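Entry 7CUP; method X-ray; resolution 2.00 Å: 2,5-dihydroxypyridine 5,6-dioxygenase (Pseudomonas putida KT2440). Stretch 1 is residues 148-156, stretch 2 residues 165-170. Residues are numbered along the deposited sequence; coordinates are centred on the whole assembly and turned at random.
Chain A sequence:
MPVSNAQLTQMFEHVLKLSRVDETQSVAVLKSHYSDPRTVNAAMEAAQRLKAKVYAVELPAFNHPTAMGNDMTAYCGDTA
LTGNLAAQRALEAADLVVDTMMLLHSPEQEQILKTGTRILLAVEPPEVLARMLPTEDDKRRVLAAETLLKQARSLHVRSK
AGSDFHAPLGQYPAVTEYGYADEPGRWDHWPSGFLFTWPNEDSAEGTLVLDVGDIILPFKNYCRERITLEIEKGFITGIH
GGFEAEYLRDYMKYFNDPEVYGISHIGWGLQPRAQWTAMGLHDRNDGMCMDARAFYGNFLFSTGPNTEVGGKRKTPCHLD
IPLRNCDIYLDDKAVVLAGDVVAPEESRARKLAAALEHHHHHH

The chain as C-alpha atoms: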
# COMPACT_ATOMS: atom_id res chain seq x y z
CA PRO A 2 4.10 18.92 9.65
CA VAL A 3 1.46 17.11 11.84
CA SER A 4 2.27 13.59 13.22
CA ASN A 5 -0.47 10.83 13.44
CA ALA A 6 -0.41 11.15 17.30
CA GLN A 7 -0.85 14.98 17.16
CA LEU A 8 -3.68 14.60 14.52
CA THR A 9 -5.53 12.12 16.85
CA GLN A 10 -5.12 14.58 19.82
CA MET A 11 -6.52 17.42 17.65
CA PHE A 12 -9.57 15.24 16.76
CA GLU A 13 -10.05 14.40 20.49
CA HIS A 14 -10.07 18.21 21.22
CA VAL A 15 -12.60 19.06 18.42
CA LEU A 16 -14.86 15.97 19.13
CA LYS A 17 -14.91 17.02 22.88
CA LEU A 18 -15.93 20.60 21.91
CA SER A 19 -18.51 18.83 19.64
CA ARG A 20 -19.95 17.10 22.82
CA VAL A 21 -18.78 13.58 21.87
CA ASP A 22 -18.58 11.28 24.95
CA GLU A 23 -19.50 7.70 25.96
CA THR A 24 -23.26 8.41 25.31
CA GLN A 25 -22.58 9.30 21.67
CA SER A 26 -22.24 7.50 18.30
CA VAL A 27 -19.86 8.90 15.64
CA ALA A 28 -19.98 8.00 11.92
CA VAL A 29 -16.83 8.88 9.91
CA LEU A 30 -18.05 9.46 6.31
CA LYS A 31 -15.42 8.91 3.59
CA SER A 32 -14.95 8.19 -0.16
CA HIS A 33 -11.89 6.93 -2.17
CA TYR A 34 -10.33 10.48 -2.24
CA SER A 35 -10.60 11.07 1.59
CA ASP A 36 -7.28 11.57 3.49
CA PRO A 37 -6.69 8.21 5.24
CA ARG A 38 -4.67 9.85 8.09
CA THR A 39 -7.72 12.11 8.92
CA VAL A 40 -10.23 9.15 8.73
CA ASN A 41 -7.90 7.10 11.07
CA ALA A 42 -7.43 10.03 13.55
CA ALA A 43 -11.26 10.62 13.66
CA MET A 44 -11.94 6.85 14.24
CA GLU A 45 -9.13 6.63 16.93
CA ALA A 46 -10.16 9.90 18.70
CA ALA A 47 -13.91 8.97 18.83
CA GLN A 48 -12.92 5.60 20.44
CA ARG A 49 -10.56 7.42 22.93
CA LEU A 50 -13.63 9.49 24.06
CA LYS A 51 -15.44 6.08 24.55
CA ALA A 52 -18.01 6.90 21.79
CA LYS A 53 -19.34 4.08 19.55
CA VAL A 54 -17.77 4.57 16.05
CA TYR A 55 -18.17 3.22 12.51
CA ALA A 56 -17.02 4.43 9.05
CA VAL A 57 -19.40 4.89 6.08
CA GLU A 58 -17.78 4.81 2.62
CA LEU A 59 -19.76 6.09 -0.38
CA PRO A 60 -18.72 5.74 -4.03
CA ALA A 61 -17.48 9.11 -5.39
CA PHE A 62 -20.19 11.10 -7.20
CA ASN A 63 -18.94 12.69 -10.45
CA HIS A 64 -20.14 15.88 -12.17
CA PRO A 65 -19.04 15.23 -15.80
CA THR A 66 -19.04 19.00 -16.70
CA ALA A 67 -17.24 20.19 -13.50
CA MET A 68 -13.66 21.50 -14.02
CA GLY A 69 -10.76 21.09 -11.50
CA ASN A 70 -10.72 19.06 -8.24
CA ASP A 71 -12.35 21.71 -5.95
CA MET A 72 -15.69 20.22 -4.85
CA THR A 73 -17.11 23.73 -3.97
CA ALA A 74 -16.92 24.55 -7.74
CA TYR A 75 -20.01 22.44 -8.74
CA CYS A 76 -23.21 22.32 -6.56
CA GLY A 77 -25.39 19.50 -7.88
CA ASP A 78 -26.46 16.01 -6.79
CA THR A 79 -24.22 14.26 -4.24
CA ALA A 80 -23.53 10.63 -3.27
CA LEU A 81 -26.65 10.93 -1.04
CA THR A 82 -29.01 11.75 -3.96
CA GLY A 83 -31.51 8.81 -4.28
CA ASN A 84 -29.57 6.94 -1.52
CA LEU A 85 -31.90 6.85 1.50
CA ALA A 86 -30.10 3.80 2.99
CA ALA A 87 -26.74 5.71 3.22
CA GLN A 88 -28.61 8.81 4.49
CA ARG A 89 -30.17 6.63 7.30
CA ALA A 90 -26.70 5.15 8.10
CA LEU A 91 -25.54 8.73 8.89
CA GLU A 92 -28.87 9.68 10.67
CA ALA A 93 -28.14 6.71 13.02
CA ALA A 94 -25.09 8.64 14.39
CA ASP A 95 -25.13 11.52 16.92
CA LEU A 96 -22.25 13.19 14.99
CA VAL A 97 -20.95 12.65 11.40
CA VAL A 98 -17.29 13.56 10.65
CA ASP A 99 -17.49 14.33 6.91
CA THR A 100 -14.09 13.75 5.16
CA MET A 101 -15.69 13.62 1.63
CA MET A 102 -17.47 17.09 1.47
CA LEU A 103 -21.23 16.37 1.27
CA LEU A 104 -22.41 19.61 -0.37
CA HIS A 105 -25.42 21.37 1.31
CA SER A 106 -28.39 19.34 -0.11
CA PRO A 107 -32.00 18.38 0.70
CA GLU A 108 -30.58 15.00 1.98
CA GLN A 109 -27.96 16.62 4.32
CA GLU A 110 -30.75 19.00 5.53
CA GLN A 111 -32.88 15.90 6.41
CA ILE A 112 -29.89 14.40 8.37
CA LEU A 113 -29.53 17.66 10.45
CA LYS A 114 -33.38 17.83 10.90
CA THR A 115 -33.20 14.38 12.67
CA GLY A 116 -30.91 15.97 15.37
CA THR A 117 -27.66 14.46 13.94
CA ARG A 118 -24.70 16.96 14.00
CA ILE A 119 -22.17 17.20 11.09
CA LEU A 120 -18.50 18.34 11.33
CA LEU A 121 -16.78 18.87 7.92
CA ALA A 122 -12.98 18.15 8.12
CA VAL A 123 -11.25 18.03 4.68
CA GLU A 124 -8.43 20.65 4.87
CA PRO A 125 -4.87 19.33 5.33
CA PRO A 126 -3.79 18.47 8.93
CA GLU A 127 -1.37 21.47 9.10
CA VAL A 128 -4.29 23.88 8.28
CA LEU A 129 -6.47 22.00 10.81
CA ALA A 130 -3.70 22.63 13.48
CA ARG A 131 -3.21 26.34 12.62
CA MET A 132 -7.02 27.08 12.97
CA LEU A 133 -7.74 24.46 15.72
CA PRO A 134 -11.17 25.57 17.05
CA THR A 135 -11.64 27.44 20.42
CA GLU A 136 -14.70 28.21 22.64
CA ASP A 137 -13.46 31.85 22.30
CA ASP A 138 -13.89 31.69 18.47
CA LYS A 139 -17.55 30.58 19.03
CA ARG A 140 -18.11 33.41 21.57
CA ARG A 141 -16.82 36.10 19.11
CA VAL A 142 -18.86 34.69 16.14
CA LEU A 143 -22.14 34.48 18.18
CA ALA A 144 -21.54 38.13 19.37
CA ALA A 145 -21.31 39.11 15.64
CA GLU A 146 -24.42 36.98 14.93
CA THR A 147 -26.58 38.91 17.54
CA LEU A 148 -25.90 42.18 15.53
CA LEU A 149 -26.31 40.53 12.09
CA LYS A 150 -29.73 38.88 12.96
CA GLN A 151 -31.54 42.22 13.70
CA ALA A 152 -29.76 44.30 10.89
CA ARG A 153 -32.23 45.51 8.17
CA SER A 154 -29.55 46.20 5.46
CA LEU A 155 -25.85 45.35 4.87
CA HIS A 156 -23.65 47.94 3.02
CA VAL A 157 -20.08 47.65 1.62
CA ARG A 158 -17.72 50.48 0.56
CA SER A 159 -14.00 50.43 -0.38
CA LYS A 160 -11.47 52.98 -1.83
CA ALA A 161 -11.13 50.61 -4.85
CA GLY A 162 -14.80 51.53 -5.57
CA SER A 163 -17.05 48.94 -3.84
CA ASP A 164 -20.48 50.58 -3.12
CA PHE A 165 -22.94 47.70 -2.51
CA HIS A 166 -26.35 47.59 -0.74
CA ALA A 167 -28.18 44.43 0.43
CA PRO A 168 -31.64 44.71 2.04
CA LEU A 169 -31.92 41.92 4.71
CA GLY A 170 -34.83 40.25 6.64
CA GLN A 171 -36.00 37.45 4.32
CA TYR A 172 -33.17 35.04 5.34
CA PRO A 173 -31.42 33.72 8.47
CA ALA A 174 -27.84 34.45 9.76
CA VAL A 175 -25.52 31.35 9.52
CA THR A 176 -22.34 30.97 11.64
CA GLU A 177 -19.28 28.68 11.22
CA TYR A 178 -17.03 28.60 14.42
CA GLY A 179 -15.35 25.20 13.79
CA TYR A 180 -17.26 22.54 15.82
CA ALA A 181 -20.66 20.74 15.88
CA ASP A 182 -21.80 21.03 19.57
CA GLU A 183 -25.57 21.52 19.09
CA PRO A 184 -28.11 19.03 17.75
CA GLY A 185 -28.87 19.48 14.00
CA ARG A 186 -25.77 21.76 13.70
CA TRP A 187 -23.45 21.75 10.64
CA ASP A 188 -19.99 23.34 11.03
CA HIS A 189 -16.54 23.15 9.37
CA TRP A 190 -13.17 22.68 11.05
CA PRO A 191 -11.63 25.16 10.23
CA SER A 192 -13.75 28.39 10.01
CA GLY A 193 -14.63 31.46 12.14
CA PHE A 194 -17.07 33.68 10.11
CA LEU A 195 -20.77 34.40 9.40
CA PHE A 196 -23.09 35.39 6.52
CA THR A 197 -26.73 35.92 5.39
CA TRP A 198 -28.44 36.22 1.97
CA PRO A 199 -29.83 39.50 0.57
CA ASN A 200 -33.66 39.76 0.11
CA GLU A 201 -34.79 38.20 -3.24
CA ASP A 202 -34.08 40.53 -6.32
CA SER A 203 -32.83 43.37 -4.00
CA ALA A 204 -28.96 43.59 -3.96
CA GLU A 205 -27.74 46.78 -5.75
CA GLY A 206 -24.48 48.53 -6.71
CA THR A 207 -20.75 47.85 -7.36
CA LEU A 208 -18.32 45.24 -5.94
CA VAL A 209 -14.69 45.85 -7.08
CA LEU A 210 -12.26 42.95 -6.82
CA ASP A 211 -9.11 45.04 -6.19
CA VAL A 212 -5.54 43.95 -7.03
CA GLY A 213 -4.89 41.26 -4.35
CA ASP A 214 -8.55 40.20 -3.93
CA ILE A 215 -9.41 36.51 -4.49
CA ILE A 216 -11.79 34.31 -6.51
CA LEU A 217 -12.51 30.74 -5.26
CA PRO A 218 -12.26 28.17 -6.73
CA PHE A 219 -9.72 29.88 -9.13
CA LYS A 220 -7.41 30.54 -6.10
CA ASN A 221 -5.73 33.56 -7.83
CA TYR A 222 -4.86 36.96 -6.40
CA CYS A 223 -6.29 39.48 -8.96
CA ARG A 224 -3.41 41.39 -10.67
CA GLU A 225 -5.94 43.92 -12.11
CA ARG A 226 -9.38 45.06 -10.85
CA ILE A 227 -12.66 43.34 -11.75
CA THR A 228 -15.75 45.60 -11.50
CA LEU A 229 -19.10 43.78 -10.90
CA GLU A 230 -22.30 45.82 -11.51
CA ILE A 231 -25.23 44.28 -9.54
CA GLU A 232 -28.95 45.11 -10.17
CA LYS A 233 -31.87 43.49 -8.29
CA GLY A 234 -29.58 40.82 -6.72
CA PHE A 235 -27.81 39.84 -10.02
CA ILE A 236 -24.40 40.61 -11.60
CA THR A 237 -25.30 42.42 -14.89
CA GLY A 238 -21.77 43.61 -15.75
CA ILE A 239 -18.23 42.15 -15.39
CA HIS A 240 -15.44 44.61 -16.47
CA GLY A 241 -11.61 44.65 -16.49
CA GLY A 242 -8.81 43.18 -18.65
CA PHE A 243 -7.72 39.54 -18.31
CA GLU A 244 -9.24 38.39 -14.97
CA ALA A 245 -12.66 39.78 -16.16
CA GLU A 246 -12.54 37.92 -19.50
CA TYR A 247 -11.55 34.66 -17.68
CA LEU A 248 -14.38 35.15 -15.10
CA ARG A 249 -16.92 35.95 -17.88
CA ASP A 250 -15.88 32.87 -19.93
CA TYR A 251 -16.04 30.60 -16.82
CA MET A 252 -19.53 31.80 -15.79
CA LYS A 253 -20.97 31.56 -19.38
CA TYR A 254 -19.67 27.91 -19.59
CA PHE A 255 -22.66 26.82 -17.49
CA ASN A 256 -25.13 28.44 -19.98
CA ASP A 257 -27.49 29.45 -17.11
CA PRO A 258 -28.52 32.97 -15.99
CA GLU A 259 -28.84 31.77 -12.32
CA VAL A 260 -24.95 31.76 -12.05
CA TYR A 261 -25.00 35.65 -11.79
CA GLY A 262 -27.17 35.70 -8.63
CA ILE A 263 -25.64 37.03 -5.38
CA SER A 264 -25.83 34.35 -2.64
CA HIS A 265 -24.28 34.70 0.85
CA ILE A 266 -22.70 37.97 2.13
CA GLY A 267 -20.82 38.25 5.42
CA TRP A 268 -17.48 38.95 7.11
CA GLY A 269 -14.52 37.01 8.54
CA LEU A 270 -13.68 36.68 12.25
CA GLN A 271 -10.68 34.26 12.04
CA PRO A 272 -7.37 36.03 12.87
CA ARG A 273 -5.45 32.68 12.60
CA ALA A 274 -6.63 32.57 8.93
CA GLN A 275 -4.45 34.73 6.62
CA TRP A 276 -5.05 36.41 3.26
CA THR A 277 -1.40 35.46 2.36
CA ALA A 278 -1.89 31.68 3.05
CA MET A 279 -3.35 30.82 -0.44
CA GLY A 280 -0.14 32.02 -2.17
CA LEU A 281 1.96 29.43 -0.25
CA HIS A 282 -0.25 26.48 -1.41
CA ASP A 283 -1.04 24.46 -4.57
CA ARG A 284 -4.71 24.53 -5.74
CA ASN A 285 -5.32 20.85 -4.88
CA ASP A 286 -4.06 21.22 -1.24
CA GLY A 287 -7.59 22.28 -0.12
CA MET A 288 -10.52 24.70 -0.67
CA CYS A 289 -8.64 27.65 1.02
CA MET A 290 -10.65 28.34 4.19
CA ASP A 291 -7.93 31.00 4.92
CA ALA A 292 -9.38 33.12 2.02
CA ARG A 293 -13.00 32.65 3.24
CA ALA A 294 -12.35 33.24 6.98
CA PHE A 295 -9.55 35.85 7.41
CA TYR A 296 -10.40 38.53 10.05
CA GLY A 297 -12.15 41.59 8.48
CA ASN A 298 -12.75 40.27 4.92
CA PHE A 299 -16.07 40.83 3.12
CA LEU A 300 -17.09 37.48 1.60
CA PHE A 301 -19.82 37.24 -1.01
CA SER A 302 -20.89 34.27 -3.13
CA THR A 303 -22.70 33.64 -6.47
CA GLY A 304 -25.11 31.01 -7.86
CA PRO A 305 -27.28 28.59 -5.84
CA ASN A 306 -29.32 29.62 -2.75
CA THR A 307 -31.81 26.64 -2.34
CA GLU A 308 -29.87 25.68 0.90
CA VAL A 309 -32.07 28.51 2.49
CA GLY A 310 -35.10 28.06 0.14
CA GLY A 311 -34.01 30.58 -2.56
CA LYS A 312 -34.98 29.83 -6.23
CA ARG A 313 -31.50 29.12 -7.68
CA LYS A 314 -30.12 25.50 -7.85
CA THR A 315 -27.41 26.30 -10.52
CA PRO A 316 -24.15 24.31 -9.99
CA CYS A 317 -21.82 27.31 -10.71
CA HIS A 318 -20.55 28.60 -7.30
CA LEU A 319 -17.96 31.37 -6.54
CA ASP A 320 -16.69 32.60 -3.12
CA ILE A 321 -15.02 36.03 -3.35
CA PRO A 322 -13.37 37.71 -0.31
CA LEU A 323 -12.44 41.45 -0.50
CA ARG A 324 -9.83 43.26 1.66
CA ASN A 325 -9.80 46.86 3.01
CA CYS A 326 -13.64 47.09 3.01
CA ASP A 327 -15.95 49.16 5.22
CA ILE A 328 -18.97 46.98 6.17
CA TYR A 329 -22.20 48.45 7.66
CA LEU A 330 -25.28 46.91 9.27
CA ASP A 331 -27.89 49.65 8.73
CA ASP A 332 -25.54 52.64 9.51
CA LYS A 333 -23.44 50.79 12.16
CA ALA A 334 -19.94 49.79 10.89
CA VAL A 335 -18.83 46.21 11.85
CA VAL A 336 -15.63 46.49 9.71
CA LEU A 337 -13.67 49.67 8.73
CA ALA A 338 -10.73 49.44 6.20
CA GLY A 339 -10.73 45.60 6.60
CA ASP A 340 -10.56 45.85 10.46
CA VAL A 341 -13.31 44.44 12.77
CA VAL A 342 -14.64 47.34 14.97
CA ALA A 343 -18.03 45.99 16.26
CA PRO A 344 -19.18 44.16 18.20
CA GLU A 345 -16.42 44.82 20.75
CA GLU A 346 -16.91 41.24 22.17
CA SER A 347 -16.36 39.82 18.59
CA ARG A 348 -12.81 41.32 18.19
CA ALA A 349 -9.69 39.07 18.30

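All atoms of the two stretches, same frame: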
# COMPACT_ATOMS: atom_id res chain seq x y z
N LEU A 148 -25.80 40.96 16.38
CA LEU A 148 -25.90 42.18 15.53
C LEU A 148 -26.49 41.82 14.17
O LEU A 148 -27.46 42.45 13.75
CB LEU A 148 -24.51 42.80 15.35
CG LEU A 148 -24.15 43.91 16.34
CD1 LEU A 148 -22.73 44.40 16.11
CD2 LEU A 148 -25.12 45.09 16.21
N LEU A 149 -25.89 40.86 13.47
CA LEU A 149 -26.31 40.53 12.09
C LEU A 149 -27.82 40.21 12.06
O LEU A 149 -28.45 40.61 11.09
CB LEU A 149 -25.48 39.35 11.56
CG LEU A 149 -25.90 38.88 10.17
CD1 LEU A 149 -25.94 40.05 9.19
CD2 LEU A 149 -24.98 37.77 9.67
N LYS A 150 -28.36 39.48 13.04
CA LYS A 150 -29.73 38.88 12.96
C LYS A 150 -30.78 39.99 12.88
O LYS A 150 -31.75 39.84 12.10
CB LYS A 150 -30.02 37.95 14.14
CG LYS A 150 -29.51 36.53 13.94
CD LYS A 150 -29.51 35.72 15.21
CE LYS A 150 -30.79 34.93 15.38
NZ LYS A 150 -30.92 34.41 16.75
N GLN A 151 -30.59 41.08 13.64
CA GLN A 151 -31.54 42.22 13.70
C GLN A 151 -31.28 43.26 12.58
O GLN A 151 -32.23 44.01 12.27
CB GLN A 151 -31.57 42.79 15.13
CG GLN A 151 -30.22 43.20 15.72
CD GLN A 151 -29.68 44.49 15.15
OE1 GLN A 151 -29.91 44.82 13.98
NE2 GLN A 151 -28.96 45.22 15.97
N ALA A 152 -30.10 43.31 11.94
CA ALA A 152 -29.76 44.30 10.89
C ALA A 152 -30.84 44.25 9.81
O ALA A 152 -31.39 43.16 9.58
CB ALA A 152 -28.40 44.05 10.28
N ARG A 153 -31.13 45.38 9.17
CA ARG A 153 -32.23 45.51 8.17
C ARG A 153 -31.63 45.62 6.76
O ARG A 153 -32.33 45.27 5.78
CB ARG A 153 -33.13 46.70 8.52
CG ARG A 153 -34.14 46.39 9.62
CD ARG A 153 -35.20 45.40 9.15
NE ARG A 153 -36.49 45.99 8.78
CZ ARG A 153 -36.88 46.37 7.56
NH1 ARG A 153 -36.06 46.28 6.52
NH2 ARG A 153 -38.09 46.87 7.38
N SER A 154 -30.38 46.11 6.69
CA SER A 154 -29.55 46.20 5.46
C SER A 154 -28.08 45.92 5.80
O SER A 154 -27.64 46.23 6.94
CB SER A 154 -29.68 47.55 4.82
OG SER A 154 -28.90 48.51 5.53
N LEU A 155 -27.33 45.38 4.83
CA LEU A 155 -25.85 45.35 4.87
C LEU A 155 -25.32 46.26 3.76
O LEU A 155 -25.90 46.24 2.65
CB LEU A 155 -25.36 43.90 4.73
CG LEU A 155 -23.84 43.71 4.67
CD1 LEU A 155 -23.45 42.34 5.19
CD2 LEU A 155 -23.31 43.92 3.26
N HIS A 156 -24.26 47.04 4.04
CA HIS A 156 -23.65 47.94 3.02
C HIS A 156 -22.12 47.78 2.97
O HIS A 156 -21.46 47.81 4.04
CB HIS A 156 -24.08 49.41 3.21
CG HIS A 156 -24.02 50.19 1.93
ND1 HIS A 156 -25.14 50.40 1.12
CD2 HIS A 156 -22.97 50.73 1.27
CE1 HIS A 156 -24.78 51.06 0.04
NE2 HIS A 156 -23.45 51.28 0.10
N PHE A 165 -22.04 48.88 -2.36
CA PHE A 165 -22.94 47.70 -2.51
C PHE A 165 -23.98 47.74 -1.38
O PHE A 165 -23.60 47.95 -0.20
CB PHE A 165 -22.09 46.42 -2.48
CG PHE A 165 -22.90 45.15 -2.54
CD1 PHE A 165 -23.50 44.75 -3.73
CD2 PHE A 165 -23.11 44.39 -1.40
CE1 PHE A 165 -24.27 43.59 -3.77
CE2 PHE A 165 -23.88 43.24 -1.45
CZ PHE A 165 -24.47 42.85 -2.63
N HIS A 166 -25.25 47.54 -1.72
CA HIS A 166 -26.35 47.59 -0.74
C HIS A 166 -27.17 46.31 -0.84
O HIS A 166 -27.58 45.95 -1.96
CB HIS A 166 -27.23 48.85 -0.91
CG HIS A 166 -28.07 49.14 0.29
ND1 HIS A 166 -27.54 49.64 1.48
CD2 HIS A 166 -29.40 48.99 0.52
CE1 HIS A 166 -28.50 49.79 2.37
NE2 HIS A 166 -29.66 49.39 1.80
N ALA A 167 -27.41 45.69 0.30
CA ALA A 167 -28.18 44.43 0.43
C ALA A 167 -29.27 44.59 1.49
O ALA A 167 -29.01 44.46 2.68
CB ALA A 167 -27.25 43.30 0.78
N PRO A 168 -30.54 44.82 1.09
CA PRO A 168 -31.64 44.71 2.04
C PRO A 168 -31.69 43.29 2.65
O PRO A 168 -31.60 42.30 1.93
CB PRO A 168 -32.88 45.04 1.19
CG PRO A 168 -32.33 45.78 -0.02
CD PRO A 168 -30.98 45.14 -0.27
N LEU A 169 -31.82 43.21 3.97
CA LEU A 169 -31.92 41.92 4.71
C LEU A 169 -33.31 41.78 5.35
O LEU A 169 -34.05 42.79 5.37
CB LEU A 169 -30.83 41.91 5.77
CG LEU A 169 -29.41 42.04 5.22
CD1 LEU A 169 -28.40 42.18 6.35
CD2 LEU A 169 -29.07 40.87 4.32
N GLY A 170 -33.62 40.58 5.87
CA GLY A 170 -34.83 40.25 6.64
C GLY A 170 -35.47 38.96 6.16
O GLY A 170 -36.04 38.23 6.95

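The most unusual feature of this contact is a very short hydrogen bond between two histidines. His156 ND1 and His166 ND1 lie 2.5 Å apart, and the bond is nearly straight. One ring must donate and the other accept, but the geometry does not say which. The two rings meet rim to rim, with centroids 4.8 Å apart and planes at 47°. Neither covers the face of the other. His156 ND1 sits near the plane of the His166 ring, where a ring nitrogen forms its hydrogen bond.

The histidines are cross-strand neighbours. Strand 154-156 runs antiparallel to strand 165-168, with an angle of 167° between their directions. Ser154 pairs with Pro168, Leu155 with Ala167, and His156 with His166. The His156-His166 pair is non-hydrogen-bonded in its backbone, so the link between these residues is made by their side chains. Both have chi1 near t.

Leu155 and Ala167 form the hydrogen-bonded pair. Leu155 N donates to Ala167 O at 2.9 Å, and Ala167 N donates to Leu155 O at 2.8 Å. A third backbone bond lies beyond the paired strand residues: Leu169 N donates to Arg153 O at 2.8 Å. The non-hydrogen-bonded positions bring alpha carbons close to carbonyls. Ser154 CA is 3.3 Å from Ala167 O, and His156 CA is 3.2 Å from Phe165 O. Both are CA-H...O contacts, common in antiparallel sheets.

Phe165 O also lies over one face of the His156 ring, 3.1 Å from His156 CG. It is close to both ring nitrogens, but the angles are poor and no hydrogen bond forms with either.

The two faces of the sheet differ in character. Ser154, His156, His166 and Pro168 share one face. There Ser154 OG approaches His166 CE1 to 3.4 Å, a contact with a ring carbon. Leu155 and Ala167, both buried, point to the other face. Leu155 CB and Ala167 CB meet at 4.4 Å.

Leu169 has the largest area covered by the opposite stretch. Its CA-to-CB bond points toward stretch 1, and its CD1 reaches a small apolar group. Leu169 CD1 is 3.9 Å from Leu155 CB, 4.3 Å from Leu149 CD1 and 4.4 Å from Ala152 CB. Through it Leu149 of the helix and Ala152 of the loop pack beside the strand pair.

Gly170 follows with phi 133° and psi -32°. At these angles a CB would jam against the carbonyl O of Leu169, so the backbone shape calls for glycine.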